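Long-range contacts in nitrite reductase (PDB 2DV6), which probably reduces nitrite to nitric oxide with electrons from cytochrome c, using bound copper ions, as a step of denitrification: residues G34-R39 / H51-T56; Q176-T181 / P323-F328. All coordinates share one frame; numbering follows the deposited sequence.

How the interactions relate
Interactions 1 and 2 follow one another along the chain, the first closing before the second opens. Their centres lie about 27 Å apart, their nearest atoms about 9 Å, and they do not touch. Interaction 1 belongs to the N-terminal cupredoxin-like unit, whose copper is held by His-77, Cys-114, His-119 and Met-124; it joins the turn between strands 27-36 and 39-45 to the loop before strand 57-60. Interaction 2 is buried near the centre of the chain and brings two different sheets together: the turn between strands 163-178 and 181-188 meets edge strand 325-328. Thus the first is internal to the N-terminal copper unit, while the second ties together two sheets of the probably catalytic remainder.

Interaction 1 (G34-R39 / H51-T56); sequences GIAEGR and HKINPT
Ala-36 and Ile-53 mark the closest approach of the two backbones, their CA atoms 7.1 Å apart, where a type I' turn from Ala-36 to Arg-39 faces an irregular loop. Paired backbone hydrogen bonds between Ala-36 and Arg-39 close the turn. Ile-53 carries most of the contact. Its first torsion (chi1 -61°) sets CG1 anti to the carbonyl carbon and turns CG2 toward the Arg-39 guanidinium, 4.3 Å from Arg-39 NH1. A chi2 of -27°, between staggered positions, then brings Ile-53 CD1 to 3.5 Å from Ala-36 CB, consistent with tight packing. Glu-37 extends its chain toward the isoleucine, tip to tip, but the approach of its carboxylate to Ile-53 is too close to be trusted. The guanidinium of Arg-39 also passes the Asn-54 side chain, the two planes 72° apart. An alanine in place of Ile-53 would probably open a gap beside the Ala-36 methyl and take an apolar neighbour from the Arg-39 guanidinium. The turn closes the beta hairpin of strands 27-36 and 39-45 at the edge of the N-terminal cupredoxin unit, with the Asn-54 side chain about 10 Å from the bound copper ion. Ala-36 and Ile-53 both lean on Val-41, and a backbone hydrogen bond between Asn-54 and Tyr-42 ties the loop to strand 39-45 before the chain enters strand 57-60.

Interaction 2 (Q176-T181 / P323-F328); sequences QLDDNT and PEYFLF
Leu-177 and Tyr-325 make the main apolar contact, a CH-pi interaction in which the leucine methyl CD2 sits 3.9 Å from the centroid of the tyrosine ring, 14° off its normal. Leu-177 CG is anti to the backbone N (chi1 169°), and from there the two methyls spread over the same ring: Leu-177 CD2 comes nearest to Tyr-325 CE1, while Leu-177 CD1 lies 3.9 Å from Tyr-325 CD2. Leu-177 CD1 also lies 4.0 Å from Leu-327 CD2, and the two leucines cross at about a right angle. Phe-305 packs edge-to-face with the Tyr-325 ring, and Tyr-183 and Tyr-185 of strand 181-188 touch Leu-177.

The polar link between the segments runs through water. One molecule donates to Asp-178 OD1 at 2.8 Å and is hydrogen-bonded to Tyr-325 OH at 2.7 Å, lying in the plane of the ring at its edge. Asp-178 OD2 accepts a bent bond of 2.7 Å from Asp-179 N, which comes from the anti side but well out of the carboxylate plane, so both oxygens are held.

In the backbone, Leu-177 and Asp-178 both face Thr-181 in a classic beta bulge, each giving its N-H to Thr-181 O, and Thr-181 N bonds Asp-178 O to close a type II turn.

The end of strand 163-178 (residues 176-178) and strand 325-328 cross at 114°, their axes 9.9 Å apart at closest approach, so side chains and water bridge them. It is an inter-domain contact away from the copper sites, a hairpin turn of one cupredoxin domain packed against an edge strand of the next. Apolar packing covers the ring face, whereas the phenol hydroxyl and the carboxylate meet at its margin through one shared water.

Interaction 1 (G34-R39 / H51-T56)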
ATOM      1  N   GLY A  34      -9.940  -4.899  17.207  1.00 26.62           N
ATOM      2  CA  GLY A  34     -10.091  -3.970  16.107  1.00 26.97           C
ATOM      3  C   GLY A  34     -11.376  -3.171  16.147  1.00 27.98           C
ATOM      4  O   GLY A  34     -12.119  -3.214  17.118  1.00 27.18           O
ATOM      5  N   ILE A  35     -11.590  -2.385  15.103  1.00 29.49           N
ATOM      6  CA  ILE A  35     -12.802  -1.621  14.922  1.00 31.24           C
ATOM      7  C   ILE A  35     -13.559  -2.333  13.831  1.00 32.75           C
ATOM      8  O   ILE A  35     -13.048  -2.506  12.713  1.00 33.76           O
ATOM      9  CB  ILE A  35     -12.539  -0.180  14.453  1.00 32.13           C
ATOM     10  CG1 ILE A  35     -11.506   0.548  15.346  1.00 32.26           C
ATOM     11  CG2 ILE A  35     -13.853   0.586  14.347  1.00 33.40           C
ATOM     12  CD1 ILE A  35     -11.850   0.663  16.841  1.00 32.11           C
ATOM     13  N   ALA A  36     -14.754  -2.803  14.156  1.00 33.80           N
ATOM     14  CA  ALA A  36     -15.562  -3.463  13.157  1.00 34.35           C
ATOM     15  C   ALA A  36     -16.999  -3.276  13.523  1.00 35.40           C
ATOM     16  O   ALA A  36     -17.329  -3.078  14.700  1.00 36.08           O
ATOM     17  CB  ALA A  36     -15.216  -4.930  13.049  1.00 35.23           C
ATOM     18  N   GLU A  37     -17.852  -3.311  12.503  1.00 36.52           N
ATOM     19  CA  GLU A  37     -19.269  -2.959  12.633  1.00 37.41           C
ATOM     20  C   GLU A  37     -19.534  -1.710  13.451  1.00 36.26           C
ATOM     21  O   GLU A  37     -20.556  -1.645  14.135  1.00 37.11           O
ATOM     22  CB  GLU A  37     -20.054  -4.106  13.255  1.00 39.82           C
ATOM     23  CG  GLU A  37     -20.019  -5.436  12.507  1.00 44.48           C
ATOM     24  CD  GLU A  37     -20.702  -6.535  13.332  1.00 47.24           C
ATOM     25  OE1 GLU A  37     -21.542  -6.189  14.215  1.00 49.35           O
ATOM     26  OE2 GLU A  37     -20.396  -7.732  13.115  1.00 49.00           O
ATOM     27  N   GLY A  38     -18.631  -0.727  13.403  1.00 35.18           N
ATOM     28  CA  GLY A  38     -18.858   0.581  14.086  1.00 33.40           C
ATOM     29  C   GLY A  38     -18.424   0.712  15.544  1.00 33.01           C
ATOM     30  O   GLY A  38     -18.684   1.743  16.199  1.00 33.77           O
ATOM     31  N   ARG A  39     -17.756  -0.315  16.071  1.00 32.61           N
ATOM     32  CA  ARG A  39     -17.381  -0.360  17.504  1.00 32.45           C
ATOM     33  C   ARG A  39     -15.973  -0.920  17.633  1.00 31.42           C
ATOM     34  O   ARG A  39     -15.452  -1.537  16.706  1.00 31.58           O
ATOM     35  CB  ARG A  39     -18.320  -1.306  18.284  1.00 33.57           C
ATOM     36  CG  ARG A  39     -19.786  -0.880  18.356  1.00 37.05           C
ATOM     37  CD  ARG A  39     -20.694  -2.103  18.259  1.00 40.84           C
ATOM     38  NE  ARG A  39     -20.649  -2.872  19.489  1.00 43.67           N
ATOM     39  CZ  ARG A  39     -20.727  -4.200  19.578  1.00 45.56           C
ATOM     40  NH1 ARG A  39     -20.845  -4.966  18.487  1.00 46.71           N
ATOM     41  NH2 ARG A  39     -20.668  -4.763  20.786  1.00 47.03           N
ATOM     42  N   HIS A  51     -13.187 -14.279  11.440  1.00 31.59           N
ATOM     43  CA  HIS A  51     -13.777 -12.973  11.077  1.00 33.45           C
ATOM     44  C   HIS A  51     -15.092 -12.620  11.771  1.00 32.89           C
ATOM     45  O   HIS A  51     -15.785 -11.658  11.369  1.00 33.91           O
ATOM     46  CB  HIS A  51     -13.928 -12.790   9.542  1.00 35.42           C
ATOM     47  CG  HIS A  51     -12.621 -12.625   8.840  1.00 38.25           C
ATOM     48  ND1 HIS A  51     -11.979 -11.406   8.748  1.00 40.28           N
ATOM     49  CD2 HIS A  51     -11.798 -13.533   8.259  1.00 38.84           C
ATOM     50  CE1 HIS A  51     -10.822 -11.568   8.126  1.00 39.85           C
ATOM     51  NE2 HIS A  51     -10.694 -12.846   7.812  1.00 40.78           N
ATOM     52  N   LYS A  52     -15.442 -13.369  12.807  1.00 31.22           N
ATOM     53  CA  LYS A  52     -16.650 -13.068  13.546  1.00 30.68           C
ATOM     54  C   LYS A  52     -16.370 -12.020  14.639  1.00 30.14           C
ATOM     55  O   LYS A  52     -15.357 -12.097  15.331  1.00 29.03           O
ATOM     56  CB  LYS A  52     -17.263 -14.356  14.113  1.00 31.92           C
ATOM     57  CG  LYS A  52     -17.720 -15.340  13.032  1.00 32.77           C
ATOM     58  CD  LYS A  52     -18.658 -16.346  13.644  1.00 36.34           C
ATOM     59  CE  LYS A  52     -19.159 -17.313  12.603  1.00 37.76           C
ATOM     60  NZ  LYS A  52     -19.117 -18.679  13.202  1.00 39.40           N
ATOM     61  N   ILE A  53     -17.248 -11.022  14.743  1.00 29.92           N
ATOM     62  CA  ILE A  53     -17.135  -9.938  15.746  1.00 29.99           C
ATOM     63  C   ILE A  53     -17.571 -10.509  17.093  1.00 28.99           C
ATOM     64  O   ILE A  53     -18.607 -11.166  17.171  1.00 29.19           O
ATOM     65  CB  ILE A  53     -18.052  -8.723  15.398  1.00 30.81           C
ATOM     66  CG1 ILE A  53     -17.700  -8.068  14.045  1.00 33.13           C
ATOM     67  CG2 ILE A  53     -18.088  -7.670  16.527  1.00 31.31           C
ATOM     68  CD1 ILE A  53     -16.304  -8.188  13.544  1.00 33.79           C
ATOM     69  N   ASN A  54     -16.760 -10.303  18.131  1.00 27.11           N
ATOM     70  CA  ASN A  54     -17.073 -10.775  19.488  1.00 26.35           C
ATOM     71  C   ASN A  54     -17.607 -12.214  19.512  1.00 26.56           C
ATOM     72  O   ASN A  54     -18.713 -12.449  20.008  1.00 26.12           O
ATOM     73  CB  ASN A  54     -18.078  -9.816  20.160  1.00 25.04           C
ATOM     74  CG  ASN A  54     -17.489  -8.424  20.404  1.00 25.78           C
ATOM     75  OD1 ASN A  54     -18.199  -7.406  20.305  1.00 24.32           O
ATOM     76  ND2 ASN A  54     -16.187  -8.368  20.728  1.00 22.96           N
ATOM     77  N   PRO A  55     -16.849 -13.170  18.925  1.00 26.77           N
ATOM     78  CA  PRO A  55     -17.405 -14.521  18.764  1.00 26.00           C
ATOM     79  C   PRO A  55     -17.699 -15.257  20.083  1.00 26.12           C
ATOM     80  O   PRO A  55     -16.984 -15.105  21.111  1.00 24.75           O
ATOM     81  CB  PRO A  55     -16.315 -15.269  17.981  1.00 25.18           C
ATOM     82  CG  PRO A  55     -15.079 -14.522  18.212  1.00 26.21           C
ATOM     83  CD  PRO A  55     -15.494 -13.065  18.343  1.00 25.97           C
ATOM     84  N   THR A  56     -18.764 -16.042  20.036  1.00 26.17           N
ATOM     85  CA  THR A  56     -19.054 -16.985  21.096  1.00 26.32           C
ATOM     86  C   THR A  56     -18.048 -18.116  20.977  1.00 25.76           C
ATOM     87  O   THR A  56     -17.872 -18.709  19.901  1.00 25.80           O
ATOM     88  CB  THR A  56     -20.499 -17.469  21.036  1.00 26.55           C
ATOM     89  OG1 THR A  56     -21.357 -16.318  21.118  1.00 29.30           O
ATOM     90  CG2 THR A  56     -20.812 -18.424  22.232  1.00 27.14           C
TER

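Interaction 2 (Q176-T181 / P323-F328)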
ATOM      1  N   GLN A 176      -8.601 -35.771   4.976  1.00 22.03           N
ATOM      2  CA  GLN A 176      -8.871 -34.917   6.120  1.00 22.04           C
ATOM      3  C   GLN A 176      -7.554 -34.425   6.745  1.00 21.73           C
ATOM      4  O   GLN A 176      -6.715 -35.245   7.199  1.00 19.51           O
ATOM      5  CB  GLN A 176      -9.670 -35.650   7.198  1.00 22.11           C
ATOM      6  CG  GLN A 176      -9.972 -34.758   8.422  1.00 24.34           C
ATOM      7  CD  GLN A 176     -11.008 -35.382   9.337  1.00 26.51           C
ATOM      8  OE1 GLN A 176     -10.717 -35.685  10.504  1.00 27.86           O
ATOM      9  NE2 GLN A 176     -12.212 -35.611   8.803  1.00 23.47           N
ATOM     10  N   LEU A 177      -7.421 -33.103   6.822  1.00 20.75           N
ATOM     11  CA  LEU A 177      -6.233 -32.486   7.401  1.00 21.66           C
ATOM     12  C   LEU A 177      -6.526 -32.019   8.855  1.00 22.39           C
ATOM     13  O   LEU A 177      -5.651 -32.002   9.716  1.00 22.63           O
ATOM     14  CB  LEU A 177      -5.800 -31.289   6.524  1.00 21.40           C
ATOM     15  CG  LEU A 177      -4.714 -30.315   7.078  1.00 21.43           C
ATOM     16  CD1 LEU A 177      -3.452 -31.100   7.486  1.00 20.97           C
ATOM     17  CD2 LEU A 177      -4.359 -29.288   6.016  1.00 20.48           C
ATOM     18  N   ASP A 178      -7.766 -31.625   9.114  1.00 23.17           N
ATOM     19  CA  ASP A 178      -8.181 -31.161  10.442  1.00 24.54           C
ATOM     20  C   ASP A 178      -9.694 -31.170  10.377  1.00 25.29           C
ATOM     21  O   ASP A 178     -10.276 -31.410   9.314  1.00 25.41           O
ATOM     22  CB  ASP A 178      -7.663 -29.741  10.672  1.00 25.02           C
ATOM     23  CG  ASP A 178      -7.676 -29.307  12.144  1.00 26.99           C
ATOM     24  OD1 ASP A 178      -7.078 -28.226  12.407  1.00 30.16           O
ATOM     25  OD2 ASP A 178      -8.252 -30.011  13.030  1.00 28.46           O
ATOM     26  N   ASP A 179     -10.348 -30.899  11.490  1.00 26.96           N
ATOM     27  CA  ASP A 179     -11.801 -30.775  11.499  1.00 28.02           C
ATOM     28  C   ASP A 179     -12.216 -29.756  10.432  1.00 28.22           C
ATOM     29  O   ASP A 179     -11.690 -28.628  10.390  1.00 27.51           O
ATOM     30  CB  ASP A 179     -12.236 -30.298  12.889  1.00 30.32           C
ATOM     31  CG  ASP A 179     -13.750 -30.238  13.052  1.00 32.95           C
ATOM     32  OD1 ASP A 179     -14.243 -29.190  13.558  1.00 35.78           O
ATOM     33  OD2 ASP A 179     -14.436 -31.222  12.693  1.00 32.55           O
ATOM     34  N   ASN A 180     -13.132 -30.160   9.548  1.00 28.06           N
ATOM     35  CA  ASN A 180     -13.679 -29.281   8.529  1.00 28.77           C
ATOM     36  C   ASN A 180     -12.590 -28.758   7.553  1.00 27.44           C
ATOM     37  O   ASN A 180     -12.732 -27.701   6.930  1.00 25.46           O
ATOM     38  CB  ASN A 180     -14.486 -28.157   9.216  1.00 32.99           C
ATOM     39  CG  ASN A 180     -15.404 -27.397   8.261  1.00 36.37           C
ATOM     40  OD1 ASN A 180     -15.670 -27.840   7.137  1.00 41.77           O
ATOM     41  ND2 ASN A 180     -15.891 -26.232   8.703  1.00 39.81           N
ATOM     42  N   THR A 181     -11.479 -29.494   7.453  1.00 25.75           N
ATOM     43  CA  THR A 181     -10.378 -29.056   6.578  1.00 24.99           C
ATOM     44  C   THR A 181      -9.689 -30.189   5.843  1.00 24.38           C
ATOM     45  O   THR A 181      -9.443 -31.275   6.399  1.00 24.46           O
ATOM     46  CB  THR A 181      -9.486 -27.914   7.218  1.00 25.33           C
ATOM     47  OG1 THR A 181      -8.093 -28.105   6.952  1.00 28.47           O
ATOM     48  CG2 THR A 181      -9.706 -27.786   8.664  1.00 21.72           C
ATOM     49  N   PRO A 323       6.349 -23.676   7.376  1.00 22.44           N
ATOM     50  CA  PRO A 323       5.245 -24.631   7.426  1.00 22.45           C
ATOM     51  C   PRO A 323       4.043 -24.064   8.164  1.00 22.49           C
ATOM     52  O   PRO A 323       4.191 -23.168   8.996  1.00 22.73           O
ATOM     53  CB  PRO A 323       5.837 -25.834   8.182  1.00 21.96           C
ATOM     54  CG  PRO A 323       7.050 -25.369   8.832  1.00 23.18           C
ATOM     55  CD  PRO A 323       7.415 -23.999   8.341  1.00 22.02           C
ATOM     56  N   GLU A 324       2.860 -24.559   7.833  1.00 22.13           N
ATOM     57  CA  GLU A 324       1.654 -24.187   8.553  1.00 21.78           C
ATOM     58  C   GLU A 324       1.201 -25.303   9.484  1.00 21.84           C
ATOM     59  O   GLU A 324       0.646 -25.030  10.542  1.00 22.38           O
ATOM     60  CB  GLU A 324       0.525 -23.844   7.574  1.00 21.03           C
ATOM     61  CG  GLU A 324       0.802 -22.558   6.797  1.00 21.80           C
ATOM     62  CD  GLU A 324       0.787 -21.300   7.697  1.00 21.99           C
ATOM     63  OE1 GLU A 324       0.246 -21.343   8.818  1.00 21.05           O
ATOM     64  OE2 GLU A 324       1.330 -20.272   7.286  1.00 22.07           O
ATOM     65  N   TYR A 325       1.374 -26.549   9.051  1.00 20.47           N
ATOM     66  CA  TYR A 325       0.965 -27.714   9.820  1.00 19.76           C
ATOM     67  C   TYR A 325       2.177 -28.585  10.081  1.00 18.97           C
ATOM     68  O   TYR A 325       2.993 -28.794   9.179  1.00 19.95           O
ATOM     69  CB  TYR A 325      -0.089 -28.529   9.070  1.00 19.20           C
ATOM     70  CG  TYR A 325      -1.439 -27.825   8.928  1.00 20.13           C
ATOM     71  CD1 TYR A 325      -1.660 -26.882   7.924  1.00 17.76           C
ATOM     72  CD2 TYR A 325      -2.499 -28.127   9.795  1.00 19.28           C
ATOM     73  CE1 TYR A 325      -2.907 -26.234   7.808  1.00 20.93           C
ATOM     74  CE2 TYR A 325      -3.721 -27.484   9.694  1.00 20.21           C
ATOM     75  CZ  TYR A 325      -3.930 -26.561   8.717  1.00 20.44           C
ATOM     76  OH  TYR A 325      -5.167 -25.959   8.639  1.00 22.74           O
ATOM     77  N   PHE A 326       2.303 -29.069  11.314  1.00 18.22           N
ATOM     78  CA  PHE A 326       3.301 -30.070  11.662  1.00 18.78           C
ATOM     79  C   PHE A 326       2.477 -31.249  12.192  1.00 20.45           C
ATOM     80  O   PHE A 326       1.584 -31.038  13.070  1.00 18.62           O
ATOM     81  CB  PHE A 326       4.196 -29.603  12.802  1.00 19.93           C
ATOM     82  CG  PHE A 326       5.288 -28.682  12.402  1.00 19.81           C
ATOM     83  CD1 PHE A 326       6.535 -29.190  12.056  1.00 20.97           C
ATOM     84  CD2 PHE A 326       5.090 -27.316  12.416  1.00 20.41           C
ATOM     85  CE1 PHE A 326       7.590 -28.327  11.707  1.00 21.82           C
ATOM     86  CE2 PHE A 326       6.137 -26.461  12.081  1.00 22.27           C
ATOM     87  CZ  PHE A 326       7.381 -26.987  11.721  1.00 20.44           C
ATOM     88  N   LEU A 327       2.765 -32.449  11.688  1.00 19.24           N
ATOM     89  CA  LEU A 327       1.841 -33.557  11.849  1.00 19.76           C
ATOM     90  C   LEU A 327       2.490 -34.883  12.242  1.00 19.98           C
ATOM     91  O   LEU A 327       3.556 -35.236  11.700  1.00 19.54           O
ATOM     92  CB  LEU A 327       1.154 -33.767  10.515  1.00 21.62           C
ATOM     93  CG  LEU A 327      -0.118 -33.052  10.017  1.00 22.91           C
ATOM     94  CD1 LEU A 327      -0.816 -32.032  10.942  1.00 22.94           C
ATOM     95  CD2 LEU A 327       0.072 -32.602   8.587  1.00 20.85           C
ATOM     96  N   PHE A 328       1.847 -35.619  13.172  1.00 19.80           N
ATOM     97  CA  PHE A 328       2.204 -37.009  13.434  1.00 19.34           C
ATOM     98  C   PHE A 328       1.221 -37.829  12.590  1.00 19.24           C
ATOM     99  O   PHE A 328       0.031 -37.621  12.670  1.00 17.57           O
ATOM    100  CB  PHE A 328       2.061 -37.406  14.923  1.00 18.44           C
ATOM    101  CG  PHE A 328       3.163 -36.881  15.824  1.00 20.54           C
ATOM    102  CD1 PHE A 328       4.499 -36.909  15.410  1.00 19.40           C
ATOM    103  CD2 PHE A 328       2.860 -36.387  17.120  1.00 17.81           C
ATOM    104  CE1 PHE A 328       5.535 -36.416  16.254  1.00 18.39           C
ATOM    105  CE2 PHE A 328       3.874 -35.921  17.944  1.00 18.28           C
ATOM    106  CZ  PHE A 328       5.215 -35.909  17.499  1.00 19.24           C
TER
HETATM  107  O   HOH W   1      -7.116 -26.264  10.456  1.00 41.84           O